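Local coordinates for glycoside Hydrolase (Bacteroides uniformis, PDB 5TA0), which probably hydrolyses agarose as a family 86 glycoside hydrolase, present here as an engineered variant with a neoagarooctaose bound, at residues L138-F142 and S143-P147; T150-L153 and K154-L158; E164-P167 and F168-S172; E174-G177 and R178-E182; W264-F267 and I268-A271. All blocks are in the same frame, centred on the assembly; numbering follows the deposited sequence.

In the fold
Contacts 1 to 4 follow one beta-alpha unit of the alpha/beta barrel, from the end of strand 134-140 through a long loop into helix 170-183. Contact 1 is the one that reaches the bound sugar, through Gln141. Contact 2, a turn in the loop, lies about 13 Å from it between centres, and Leu158 packs on both Phe145 and Ser172. Contact 3 starts the helix, where Ser172 OG is bonded to Phe145 O at 2.8 Å. Contact 4 continues the helix, about 13 Å from contact 1 between centres, and lays Tyr176 and Ile180 against the strand. Contact 5 belongs to a later barrel helix, and its nearest atoms stay about 11 Å from contact 1.

Contact 1: L138-F142 and S143-P147. With GAL (beta-D-galactopyranose), chain C; AAL (3,6-anhydro-alpha-L-galactopyranose), chain B.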
# COMPACT_ATOMS: atom_id res chain seq x y z
N LEU A 138 13.27 -5.84 -4.74
CA LEU A 138 13.57 -6.64 -5.93
C LEU A 138 12.41 -7.61 -6.19
O LEU A 138 11.83 -8.15 -5.26
CB LEU A 138 14.89 -7.38 -5.70
CG LEU A 138 15.45 -8.17 -6.89
CD1 LEU A 138 15.68 -7.30 -8.13
CD2 LEU A 138 16.77 -8.86 -6.52
N CYS A 139 12.07 -7.80 -7.46
CA CYS A 139 11.03 -8.74 -7.86
C CYS A 139 11.29 -9.22 -9.26
O CYS A 139 11.88 -8.48 -10.08
CB CYS A 139 9.67 -8.05 -7.77
SG CYS A 139 8.22 -9.10 -8.03
N ASN A 140 10.85 -10.44 -9.56
CA ASN A 140 10.83 -10.94 -10.94
C ASN A 140 9.49 -10.64 -11.60
O ASN A 140 8.43 -10.95 -11.03
CB ASN A 140 11.03 -12.46 -10.96
CG ASN A 140 12.40 -12.86 -10.50
OD1 ASN A 140 13.37 -12.72 -11.24
ND2 ASN A 140 12.50 -13.28 -9.24
N GLN A 141 9.53 -10.14 -12.83
CA GLN A 141 8.33 -10.20 -13.68
C GLN A 141 7.97 -11.67 -13.94
O GLN A 141 8.79 -12.57 -13.77
CB GLN A 141 8.58 -9.47 -14.99
CG GLN A 141 8.72 -7.98 -14.82
CD GLN A 141 9.07 -7.28 -16.11
OE1 GLN A 141 8.51 -7.60 -17.19
NE2 GLN A 141 10.01 -6.36 -16.03
N PHE A 142 6.71 -11.90 -14.25
CA PHE A 142 6.18 -13.24 -14.38
C PHE A 142 6.98 -14.14 -15.33
O PHE A 142 7.27 -15.30 -15.00
CB PHE A 142 4.72 -13.21 -14.80
CG PHE A 142 4.11 -14.59 -14.87
CD1 PHE A 142 3.99 -15.27 -16.09
CD2 PHE A 142 3.74 -15.25 -13.71
CE1 PHE A 142 3.48 -16.56 -16.12
CE2 PHE A 142 3.23 -16.53 -13.75
CZ PHE A 142 3.09 -17.17 -14.96
N SER A 143 7.34 -13.61 -16.50
CA SER A 143 7.95 -14.39 -17.57
C SER A 143 9.34 -13.88 -17.86
O SER A 143 9.53 -12.67 -17.89
CB SER A 143 7.10 -14.23 -18.83
OG SER A 143 7.57 -15.06 -19.86
N PRO A 144 10.34 -14.75 -18.07
CA PRO A 144 10.23 -16.20 -18.13
C PRO A 144 10.53 -16.90 -16.79
O PRO A 144 10.73 -18.10 -16.76
CB PRO A 144 11.27 -16.54 -19.21
CG PRO A 144 12.33 -15.52 -19.00
CD PRO A 144 11.66 -14.27 -18.53
N PHE A 145 10.52 -16.15 -15.69
CA PHE A 145 10.85 -16.69 -14.36
C PHE A 145 9.94 -17.84 -13.92
O PHE A 145 10.42 -18.83 -13.36
CB PHE A 145 10.82 -15.54 -13.32
CG PHE A 145 11.27 -15.95 -11.93
CD1 PHE A 145 12.59 -16.26 -11.67
CD2 PHE A 145 10.37 -16.01 -10.90
CE1 PHE A 145 13.01 -16.60 -10.39
CE2 PHE A 145 10.79 -16.35 -9.61
CZ PHE A 145 12.10 -16.65 -9.36
N TYR A 146 8.63 -17.74 -14.16
CA TYR A 146 7.72 -18.83 -13.79
C TYR A 146 7.93 -19.97 -14.79
O TYR A 146 7.86 -19.75 -15.98
CB TYR A 146 6.26 -18.43 -13.82
CG TYR A 146 5.37 -19.43 -13.13
CD1 TYR A 146 5.47 -19.65 -11.76
CD2 TYR A 146 4.43 -20.19 -13.82
CE1 TYR A 146 4.64 -20.56 -11.11
CE2 TYR A 146 3.59 -21.08 -13.16
CZ TYR A 146 3.71 -21.26 -11.80
OH TYR A 146 2.90 -22.14 -11.12
N PRO A 147 8.25 -21.17 -14.29
CA PRO A 147 8.70 -22.22 -15.22
C PRO A 147 7.54 -22.97 -15.87
O PRO A 147 7.20 -24.07 -15.45
CB PRO A 147 9.60 -23.10 -14.33
CG PRO A 147 9.07 -22.91 -12.95
CD PRO A 147 8.49 -21.54 -12.88
C1 GAL C . 9.43 -2.81 -16.31
C2 GAL C . 10.95 -2.66 -16.31
C3 GAL C . 11.52 -2.48 -17.73
C4 GAL C . 10.95 -3.54 -18.66
C5 GAL C . 9.42 -3.52 -18.58
C6 GAL C . 8.76 -4.55 -19.49
O2 GAL C . 11.27 -1.54 -15.49
O3 GAL C . 12.95 -2.49 -17.70
O4 GAL C . 11.39 -4.84 -18.24
O5 GAL C . 9.00 -3.80 -17.23
O6 GAL C . 7.33 -4.50 -19.34
C1 AAL B . 5.02 -3.51 -13.66
C2 AAL B . 6.00 -4.68 -13.46
C3 AAL B . 7.45 -4.23 -13.55
C4 AAL B . 7.65 -3.44 -14.83
C5 AAL B . 6.91 -2.19 -14.48
C6 AAL B . 7.38 -1.94 -13.08
O2 AAL B . 5.81 -5.69 -14.45
O3 AAL B . 7.68 -3.24 -12.54
O4 AAL B . 9.06 -3.14 -14.97
O5 AAL B . 5.50 -2.42 -14.45
O HOH W 1 10.98 -12.97 -15.42
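Tyr146 N donates to Phe142 O over 2.9 Å at a nearly straight 165°, so the chain folds back on itself just beyond strand 134-140, helped by a cis peptide bond before Pro144. Within this bend two side-chain pairs form. Asn140 lays its amide flat on the ring of Phe145, the two planes only 7° apart, with ND2 3.3 Å above the centre of the ring and CB also over that face. ND2 also gives a hydrogen bond to Val200 O, just beyond the next barrel strand, so the polar end is satisfied while the flat amide stacks on the ring. Phe142 has CG anti to its backbone N (chi1 -177°), which carries the ring under Tyr146; CB of Tyr146 sits over one face, 3.8 Å from the ring centroid. The two rings are slid apart and barely overlap, CZ of Phe142 touching CD2 of Tyr146 at 3.5 Å. A water bridges the bend, donating to Gln141 O at 2.8 Å and accepting from Phe145 N. Gln141 itself reaches out of the bend on an extended chain, and its NE2 donates to O4 of the galactose at 3.0 Å. An amide suits this place since it offers both a donor and an acceptor: Lys89 holds OE1 and Thr85 OG1 takes a second bond from NE2. Those two partners hold the rotation of the amide and so probably keep its N-H aimed at the sugar.

Contact 2: T150-L153 and K154-L158; sequences TKTL and KGWAL. With EDO (1,2-ethanediol), chain X; EDO (1,2-ethanediol), chain N.
A type I beta turn runs from Thr152 to Gly155, and the chain beyond it adopts the bonding pattern of a G1 beta bulge: Gly155 N donates to Thr152 O at 3.0 Å, and Thr152 N to Trp156 O at 2.9 Å. Gly155 has a positive phi (89°), where a CB would be jammed against the preceding carbonyl oxygen, so glycine is the natural residue. The hydroxyl of Thr152 adds an ST turn. With chi1 at 70° it stands between the backbone N and the carbonyl carbon, where OG1 accepts from Lys154 N at 3.1 Å, a bent bond, and gives a weak one to Trp156 O. The same OG1 lies 3.5 Å above one face of the Trp156 indole, toward its rim. With a valine here, Lys154 N would probably be left without its side-chain acceptor, and a methyl would press on the indole instead of a hydroxyl. Across the turn Lys151 runs out extended, its CD 3.5 Å from Gly155 O, so that its methylenes pass beside the Gly155 carbonyl while the ammonium goes on outward. A second shell sets these groups in place. The indole is fixed by the bond from NE1 to Val95 O, Leu153 is bonded through its backbone to Arg93, and Leu158 packs on Leu92, all tying the turn to helix 86-94 and the loop behind it. At the open end of the turn, one water donates to Thr150 O at 2.7 Å and accepts from Leu158 N at 3.0 Å.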
# COMPACT_ATOMS: atom_id res chain seq x y z
N THR A 150 8.20 -21.33 -21.04
CA THR A 150 8.58 -20.15 -21.83
C THR A 150 10.10 -20.08 -21.97
O THR A 150 10.84 -20.11 -20.96
CB THR A 150 8.08 -18.86 -21.21
OG1 THR A 150 6.66 -18.92 -21.05
CG2 THR A 150 8.44 -17.64 -22.08
N LYS A 151 10.56 -19.99 -23.20
CA LYS A 151 11.99 -19.92 -23.46
C LYS A 151 12.50 -18.50 -23.38
O LYS A 151 11.79 -17.52 -23.67
CB LYS A 151 12.29 -20.58 -24.80
CG LYS A 151 12.15 -22.09 -24.77
CD LYS A 151 12.21 -22.73 -26.13
CE LYS A 151 12.24 -24.24 -26.02
NZ LYS A 151 12.17 -24.88 -27.37
N THR A 152 13.76 -18.39 -23.01
CA THR A 152 14.49 -17.12 -22.95
C THR A 152 14.96 -16.75 -24.36
O THR A 152 14.75 -17.51 -25.31
CB THR A 152 15.71 -17.21 -22.03
OG1 THR A 152 16.71 -18.04 -22.65
CG2 THR A 152 15.33 -17.75 -20.67
N LEU A 153 15.66 -15.62 -24.48
CA LEU A 153 16.24 -15.24 -25.78
C LEU A 153 17.33 -16.21 -26.22
O LEU A 153 17.71 -16.21 -27.40
CB LEU A 153 16.78 -13.82 -25.77
CG LEU A 153 15.74 -12.74 -25.47
CD1 LEU A 153 16.41 -11.39 -25.29
CD2 LEU A 153 14.72 -12.68 -26.59
N LYS A 154 17.86 -17.01 -25.29
CA LYS A 154 18.85 -18.02 -25.62
C LYS A 154 18.24 -19.37 -25.99
O LYS A 154 18.99 -20.31 -26.26
CB LYS A 154 19.88 -18.18 -24.47
CG LYS A 154 20.76 -16.98 -24.24
CD LYS A 154 21.77 -16.81 -25.37
CE LYS A 154 22.84 -15.82 -25.00
NZ LYS A 154 23.76 -15.58 -26.14
N GLY A 155 16.90 -19.49 -26.03
CA GLY A 155 16.25 -20.67 -26.57
C GLY A 155 15.99 -21.81 -25.61
O GLY A 155 15.67 -22.92 -26.06
N TRP A 156 16.16 -21.57 -24.30
CA TRP A 156 15.95 -22.61 -23.29
C TRP A 156 14.95 -22.10 -22.26
O TRP A 156 14.80 -20.91 -22.06
CB TRP A 156 17.29 -23.05 -22.64
CG TRP A 156 18.00 -21.98 -21.89
CD1 TRP A 156 18.87 -21.05 -22.40
CD2 TRP A 156 17.89 -21.72 -20.50
NE1 TRP A 156 19.30 -20.22 -21.39
CE2 TRP A 156 18.72 -20.61 -20.21
CE3 TRP A 156 17.20 -22.34 -19.45
CZ2 TRP A 156 18.84 -20.10 -18.92
CZ3 TRP A 156 17.33 -21.83 -18.17
CH2 TRP A 156 18.12 -20.71 -17.92
N ALA A 157 14.32 -23.04 -21.59
CA ALA A 157 13.29 -22.75 -20.58
C ALA A 157 13.74 -23.22 -19.19
O ALA A 157 14.36 -24.28 -19.07
CB ALA A 157 12.00 -23.46 -20.93
N LEU A 158 13.42 -22.44 -18.15
CA LEU A 158 13.74 -22.86 -16.80
C LEU A 158 13.08 -24.21 -16.50
O LEU A 158 11.96 -24.50 -16.92
CB LEU A 158 13.32 -21.80 -15.79
CG LEU A 158 14.27 -20.60 -15.68
CD1 LEU A 158 13.61 -19.39 -15.06
CD2 LEU A 158 15.54 -20.95 -14.92
C1 EDO X . 20.46 -12.84 -27.25
O1 EDO X . 20.99 -13.09 -25.94
C2 EDO X . 20.68 -14.07 -28.13
O2 EDO X . 22.05 -14.47 -28.07
C1 EDO N . 14.67 -28.35 -19.27
O1 EDO N . 15.35 -29.04 -20.28
C2 EDO N . 13.56 -27.57 -19.94
O2 EDO N . 12.89 -26.82 -18.94
O HOH W 2 11.17 -20.43 -18.33

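Contact 3: E164-P167 and F168-S172; sequences EDEP and FGTAS
Pro167 O is gripped twice by Thr170, by the hydroxyl OG1 at 2.7 Å and by the backbone N at 3.0 Å. Both donors lie in the carbonyl plane, and OG1 meets a lone pair. A threonine can do this because chi1 of -67° sets OG1 beside its own backbone N. The hydroxyl also rests against the proline ring, 3.3 Å from CD of Pro167, and the CB of Thr170 touches CG of Glu166. A valine in its place would probably leave Pro167 O with the backbone N-H alone and set the turn less firmly. Glu166 OE2 takes a hydrogen from a water at 2.7 Å, and this water accepts from Ala171 N at 2.8 Å, so a first-turn N-H of the helix is satisfied. Ser159 OG bonds to the same OE2, and the nearby helix start would probably favour the carboxylate's negative charge. Phe168 N goes to Asp162 OD1 and Ser172 OG to Phe145 O. Gly169, at positive phi, suits the third position of the turn from Pro167 to Thr170. The whole is a type II beta turn whose glycine is the N-cap of helix 170-183, a barrel helix.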
# COMPACT_ATOMS: atom_id res chain seq x y z
N GLU A 164 11.12 -34.99 -5.73
CA GLU A 164 11.56 -34.87 -4.33
C GLU A 164 12.84 -34.06 -4.18
O GLU A 164 12.92 -33.18 -3.33
CB GLU A 164 11.74 -36.28 -3.73
CG GLU A 164 12.19 -36.33 -2.26
CD GLU A 164 12.39 -37.75 -1.74
OE1 GLU A 164 11.99 -38.73 -2.42
OE2 GLU A 164 12.93 -37.90 -0.62
N ASP A 165 13.84 -34.34 -5.02
CA ASP A 165 15.12 -33.63 -4.94
C ASP A 165 15.11 -32.29 -5.68
O ASP A 165 15.94 -31.44 -5.37
CB ASP A 165 16.27 -34.49 -5.48
CG ASP A 165 16.57 -35.69 -4.60
OD1 ASP A 165 16.38 -35.63 -3.36
OD2 ASP A 165 17.02 -36.71 -5.18
N GLU A 166 14.20 -32.13 -6.64
CA GLU A 166 14.10 -30.89 -7.43
C GLU A 166 12.65 -30.43 -7.44
O GLU A 166 11.95 -30.59 -8.44
CB GLU A 166 14.64 -31.10 -8.84
CG GLU A 166 14.83 -29.80 -9.59
CD GLU A 166 15.23 -29.96 -11.04
OE1 GLU A 166 15.87 -30.96 -11.39
OE2 GLU A 166 14.90 -29.07 -11.85
N PRO A 167 12.20 -29.84 -6.33
CA PRO A 167 10.82 -29.36 -6.28
C PRO A 167 10.60 -28.22 -7.27
O PRO A 167 11.53 -27.51 -7.64
CB PRO A 167 10.64 -28.88 -4.83
CG PRO A 167 11.99 -28.72 -4.32
CD PRO A 167 12.85 -29.72 -5.01
N PHE A 168 9.35 -28.08 -7.69
CA PHE A 168 8.99 -27.07 -8.70
C PHE A 168 9.50 -25.69 -8.35
O PHE A 168 9.20 -25.15 -7.30
CB PHE A 168 7.49 -27.04 -8.84
CG PHE A 168 7.01 -26.15 -9.93
CD1 PHE A 168 7.23 -26.48 -11.25
CD2 PHE A 168 6.28 -24.98 -9.63
CE1 PHE A 168 6.77 -25.67 -12.25
CE2 PHE A 168 5.83 -24.17 -10.64
CZ PHE A 168 6.06 -24.52 -11.94
N GLY A 169 10.28 -25.11 -9.26
CA GLY A 169 10.92 -23.83 -9.05
C GLY A 169 12.36 -23.85 -8.58
O GLY A 169 12.95 -22.79 -8.36
N THR A 170 12.96 -25.03 -8.41
CA THR A 170 14.35 -25.11 -7.95
C THR A 170 15.28 -24.28 -8.84
O THR A 170 16.07 -23.48 -8.32
CB THR A 170 14.80 -26.57 -7.84
OG1 THR A 170 14.06 -27.21 -6.77
CG2 THR A 170 16.27 -26.69 -7.57
N ALA A 171 15.18 -24.44 -10.15
CA ALA A 171 16.08 -23.72 -11.05
C ALA A 171 15.81 -22.22 -11.05
O ALA A 171 16.74 -21.42 -11.03
CB ALA A 171 16.01 -24.27 -12.46
N SER A 172 14.55 -21.84 -11.05
CA SER A 172 14.17 -20.44 -10.95
C SER A 172 14.74 -19.86 -9.65
O SER A 172 15.32 -18.76 -9.66
CB SER A 172 12.64 -20.30 -10.93
OG SER A 172 12.08 -20.74 -12.16
O HOH W 3 13.74 -26.74 -11.02

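Contact 4: E174-G177 and R178-E182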
# COMPACT_ATOMS: atom_id res chain seq x y z
N GLU A 174 17.32 -20.97 -7.80
CA GLU A 174 18.77 -20.91 -7.87
C GLU A 174 19.20 -19.69 -8.68
O GLU A 174 20.12 -18.99 -8.29
CB GLU A 174 19.38 -22.18 -8.44
CG GLU A 174 20.88 -22.10 -8.52
CD GLU A 174 21.56 -23.34 -9.07
OE1 GLU A 174 22.54 -23.14 -9.81
OE2 GLU A 174 21.18 -24.47 -8.71
N PHE A 175 18.55 -19.46 -9.82
CA PHE A 175 18.83 -18.25 -10.58
C PHE A 175 18.70 -17.02 -9.67
O PHE A 175 19.57 -16.13 -9.66
CB PHE A 175 17.90 -18.13 -11.81
CG PHE A 175 17.87 -16.73 -12.37
CD1 PHE A 175 18.93 -16.24 -13.14
CD2 PHE A 175 16.84 -15.87 -12.05
CE1 PHE A 175 18.94 -14.91 -13.55
CE2 PHE A 175 16.87 -14.55 -12.46
CZ PHE A 175 17.90 -14.09 -13.22
N TYR A 176 17.58 -16.92 -8.97
CA TYR A 176 17.32 -15.71 -8.17
C TYR A 176 18.36 -15.55 -7.05
O TYR A 176 18.90 -14.46 -6.83
CB TYR A 176 15.91 -15.79 -7.60
CG TYR A 176 15.26 -14.51 -7.10
CD1 TYR A 176 15.79 -13.22 -7.33
CD2 TYR A 176 14.04 -14.59 -6.43
CE1 TYR A 176 15.10 -12.08 -6.92
CE2 TYR A 176 13.36 -13.45 -6.03
CZ TYR A 176 13.90 -12.20 -6.26
OH TYR A 176 13.27 -11.04 -5.88
N GLY A 177 18.63 -16.64 -6.34
CA GLY A 177 19.63 -16.59 -5.26
C GLY A 177 21.02 -16.24 -5.78
O GLY A 177 21.72 -15.41 -5.19
N ARG A 178 21.43 -16.84 -6.89
CA ARG A 178 22.76 -16.54 -7.46
C ARG A 178 22.81 -15.11 -7.96
O ARG A 178 23.80 -14.42 -7.78
CB ARG A 178 23.13 -17.50 -8.57
CG ARG A 178 23.46 -18.91 -8.12
CD ARG A 178 23.89 -19.72 -9.33
NE ARG A 178 24.33 -21.05 -8.94
CZ ARG A 178 25.49 -21.33 -8.38
NH1 ARG A 178 26.39 -20.39 -8.20
NH2 ARG A 178 25.74 -22.59 -8.01
N TYR A 179 21.74 -14.64 -8.59
CA TYR A 179 21.71 -13.27 -9.08
C TYR A 179 22.00 -12.29 -7.94
O TYR A 179 22.82 -11.37 -8.06
CB TYR A 179 20.32 -12.95 -9.69
CG TYR A 179 20.21 -11.53 -10.18
CD1 TYR A 179 19.77 -10.52 -9.34
CD2 TYR A 179 20.58 -11.21 -11.47
CE1 TYR A 179 19.72 -9.20 -9.76
CE2 TYR A 179 20.49 -9.90 -11.94
CZ TYR A 179 20.08 -8.90 -11.07
OH TYR A 179 20.01 -7.60 -11.49
N ILE A 180 21.28 -12.45 -6.84
CA ILE A 180 21.41 -11.56 -5.69
C ILE A 180 22.84 -11.61 -5.16
O ILE A 180 23.48 -10.57 -4.95
CB ILE A 180 20.38 -11.90 -4.58
CG1 ILE A 180 18.94 -11.68 -5.06
CG2 ILE A 180 20.65 -11.10 -3.31
CD1 ILE A 180 17.93 -12.48 -4.27
N LYS A 181 23.38 -12.82 -5.02
CA LYS A 181 24.73 -13.00 -4.47
C LYS A 181 25.81 -12.40 -5.37
O LYS A 181 26.78 -11.82 -4.88
CB LYS A 181 24.97 -14.49 -4.30
CG LYS A 181 26.36 -14.83 -3.75
CD LYS A 181 26.45 -16.33 -3.50
CE LYS A 181 27.84 -16.78 -3.02
NZ LYS A 181 28.89 -16.71 -4.08
N GLU A 182 25.65 -12.55 -6.69
CA GLU A 182 26.67 -12.14 -7.67
C GLU A 182 26.63 -10.65 -7.98
O GLU A 182 27.68 -10.00 -8.11
CB GLU A 182 26.53 -12.93 -8.98
CG GLU A 182 26.72 -14.45 -8.89
CD GLU A 182 28.13 -14.92 -8.69
OE1 GLU A 182 29.06 -14.11 -8.55
OE2 GLU A 182 28.28 -16.17 -8.69
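Glu174 and Arg178, one helical turn apart on helix 170-183, form an i to i+4 salt bridge on the barrel helix that follows strand 134-140. The two chains run side by side in the same direction. A chi1 of 180° points the fully extended Glu174 chain opposite its backbone N, which brings OE1 to NE of Arg178 at 2.9 Å in a nearly straight bond of 168°. The oxygen lies close to the guanidinium plane, whereas NE approaches it from above the carboxylate plane. OE1 has a second cationic partner in Arg101 NH1, so one oxygen carries two positive groups, which would probably keep the glutamate ionised although it is buried. Arginine suits the outer place, since its aliphatic part lies along Glu174 and Phe236 packs on it. On the inner side the pairs are apolar. CD1 of Ile180 makes an off-centre CH-pi contact with the Tyr176 ring, 3.8 Å from its CD1, while the phenol OH is bonded to Glu199 O. Phe175 offers a face to CB of Tyr179, and its CZ is 4.3 Å from CD2 of that residue. Backbone bonds run from each N to the O four residues earlier, as from Tyr179 N to Phe175 O at 2.8 Å. Gly177 O receives both Lys181 N, at 3.1 Å, and Asn237 ND2. Tyr176 and Ile180 face Leu138 of the strand, and Phe175 and Tyr179 face helix 86-94. Such apolar faces, with the Glu174-Arg178 pair on another side, are expected of an amphipathic helix flanking the parallel sheet of an alpha/beta barrel.

Contact 5: W264-F267 and I268-A271; sequences WKQF and IDIA
Lys265 leaves the helix trans to its own N (chi1 -175°) and then bends at chi2 and chi4, curling NZ back to Asp269, whose chi1 of -71° turns its carboxylate to meet it. In this conformer NZ salt-bridges OD2 at 2.6 Å on the syn lone pair; a second lysine conformer was deposited, so how lasting the bridge is remains doubtful. Tyr310 OH bonds Asp269 OD1 and, in this conformer, also NZ, joining the pair to helix 298-315. A water donates to OD2 at 2.7 Å and to Gln266 OE1 at 2.8 Å, while Gln266 NE2 is held by Asn261 O. On the inward face Ile268 meets the edge of Trp264, its CG1 3.9 Å from CE3, with the two side chains crossing at about a right angle. The indole stacks on Tyr245, gives NE1 to Thr247, and lies about 5 Å from a calcium ion. Ala271 suits its place because a small side chain leaves room for Phe267: CE1 of the ring is 3.7 Å from CB of Ala271. Polar pairs outward and aromatics inward make this an amphipathic helix of the beta-alpha-beta crossover between strands 242-247 and 277-285 of the barrel.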
# COMPACT_ATOMS: atom_id res chain seq x y z
N TRP A 264 -5.81 -16.50 -1.38
CA TRP A 264 -5.10 -16.08 -0.15
C TRP A 264 -5.19 -17.08 1.01
O TRP A 264 -4.19 -17.29 1.72
CB TRP A 264 -5.47 -14.64 0.29
CG TRP A 264 -4.46 -13.67 -0.28
CD1 TRP A 264 -4.54 -13.00 -1.46
CD2 TRP A 264 -3.18 -13.40 0.27
NE1 TRP A 264 -3.39 -12.26 -1.66
CE2 TRP A 264 -2.54 -12.50 -0.62
CE3 TRP A 264 -2.53 -13.77 1.45
CZ2 TRP A 264 -1.24 -12.06 -0.41
CZ3 TRP A 264 -1.24 -13.31 1.66
CH2 TRP A 264 -0.62 -12.45 0.75
N LYS A 265 -6.34 -17.72 1.21
CA LYS A 265 -6.43 -18.75 2.25
C LYS A 265 -5.38 -19.85 2.01
O LYS A 265 -4.66 -20.25 2.93
CB LYS A 265 -7.84 -19.33 2.33
CG LYS A 265 -8.07 -20.33 3.48
CD LYS A 265 -7.98 -21.76 2.93
CE LYS A 265 -8.63 -22.88 3.77
NZ LYS A 265 -7.95 -23.24 5.03
N GLN A 266 -5.33 -20.37 0.78
CA GLN A 266 -4.38 -21.41 0.42
C GLN A 266 -2.94 -20.95 0.47
O GLN A 266 -2.07 -21.72 0.86
CB GLN A 266 -4.69 -21.98 -0.97
CG GLN A 266 -6.08 -22.58 -1.15
CD GLN A 266 -6.40 -23.66 -0.14
OE1 GLN A 266 -5.55 -24.47 0.24
NE2 GLN A 266 -7.63 -23.64 0.34
N PHE A 267 -2.67 -19.70 0.05
CA PHE A 267 -1.31 -19.20 0.11
C PHE A 267 -0.80 -19.14 1.57
O PHE A 267 0.30 -19.58 1.87
CB PHE A 267 -1.20 -17.84 -0.54
CG PHE A 267 0.19 -17.25 -0.49
CD1 PHE A 267 1.24 -17.83 -1.17
CD2 PHE A 267 0.44 -16.09 0.22
CE1 PHE A 267 2.51 -17.27 -1.15
CE2 PHE A 267 1.71 -15.55 0.26
CZ PHE A 267 2.75 -16.12 -0.42
N ILE A 268 -1.66 -18.65 2.47
CA ILE A 268 -1.29 -18.63 3.88
C ILE A 268 -1.08 -20.06 4.38
O ILE A 268 -0.09 -20.30 5.09
CB ILE A 268 -2.35 -17.84 4.70
CG1 ILE A 268 -2.26 -16.35 4.33
CG2 ILE A 268 -2.21 -18.08 6.19
CD1 ILE A 268 -3.43 -15.50 4.82
N ASP A 269 -1.98 -20.98 4.01
CA ASP A 269 -1.86 -22.36 4.49
C ASP A 269 -0.62 -23.08 3.96
O ASP A 269 -0.03 -23.88 4.67
CB ASP A 269 -3.08 -23.18 4.08
CG ASP A 269 -4.34 -22.81 4.83
OD1 ASP A 269 -4.30 -22.03 5.81
OD2 ASP A 269 -5.41 -23.30 4.42
N ILE A 270 -0.24 -22.79 2.73
CA ILE A 270 0.86 -23.50 2.06
C ILE A 270 2.22 -22.88 2.31
O ILE A 270 3.18 -23.58 2.67
CB ILE A 270 0.59 -23.58 0.55
CG1 ILE A 270 -0.60 -24.50 0.28
CG2 ILE A 270 1.81 -24.09 -0.23
CD1 ILE A 270 -1.17 -24.29 -1.11
N ALA A 271 2.31 -21.56 2.11
CA ALA A 271 3.60 -20.86 2.08
C ALA A 271 3.72 -19.81 3.18
O ALA A 271 4.80 -19.25 3.34
CB ALA A 271 3.77 -20.21 0.72
O HOH W 4 -5.55 -25.43 2.84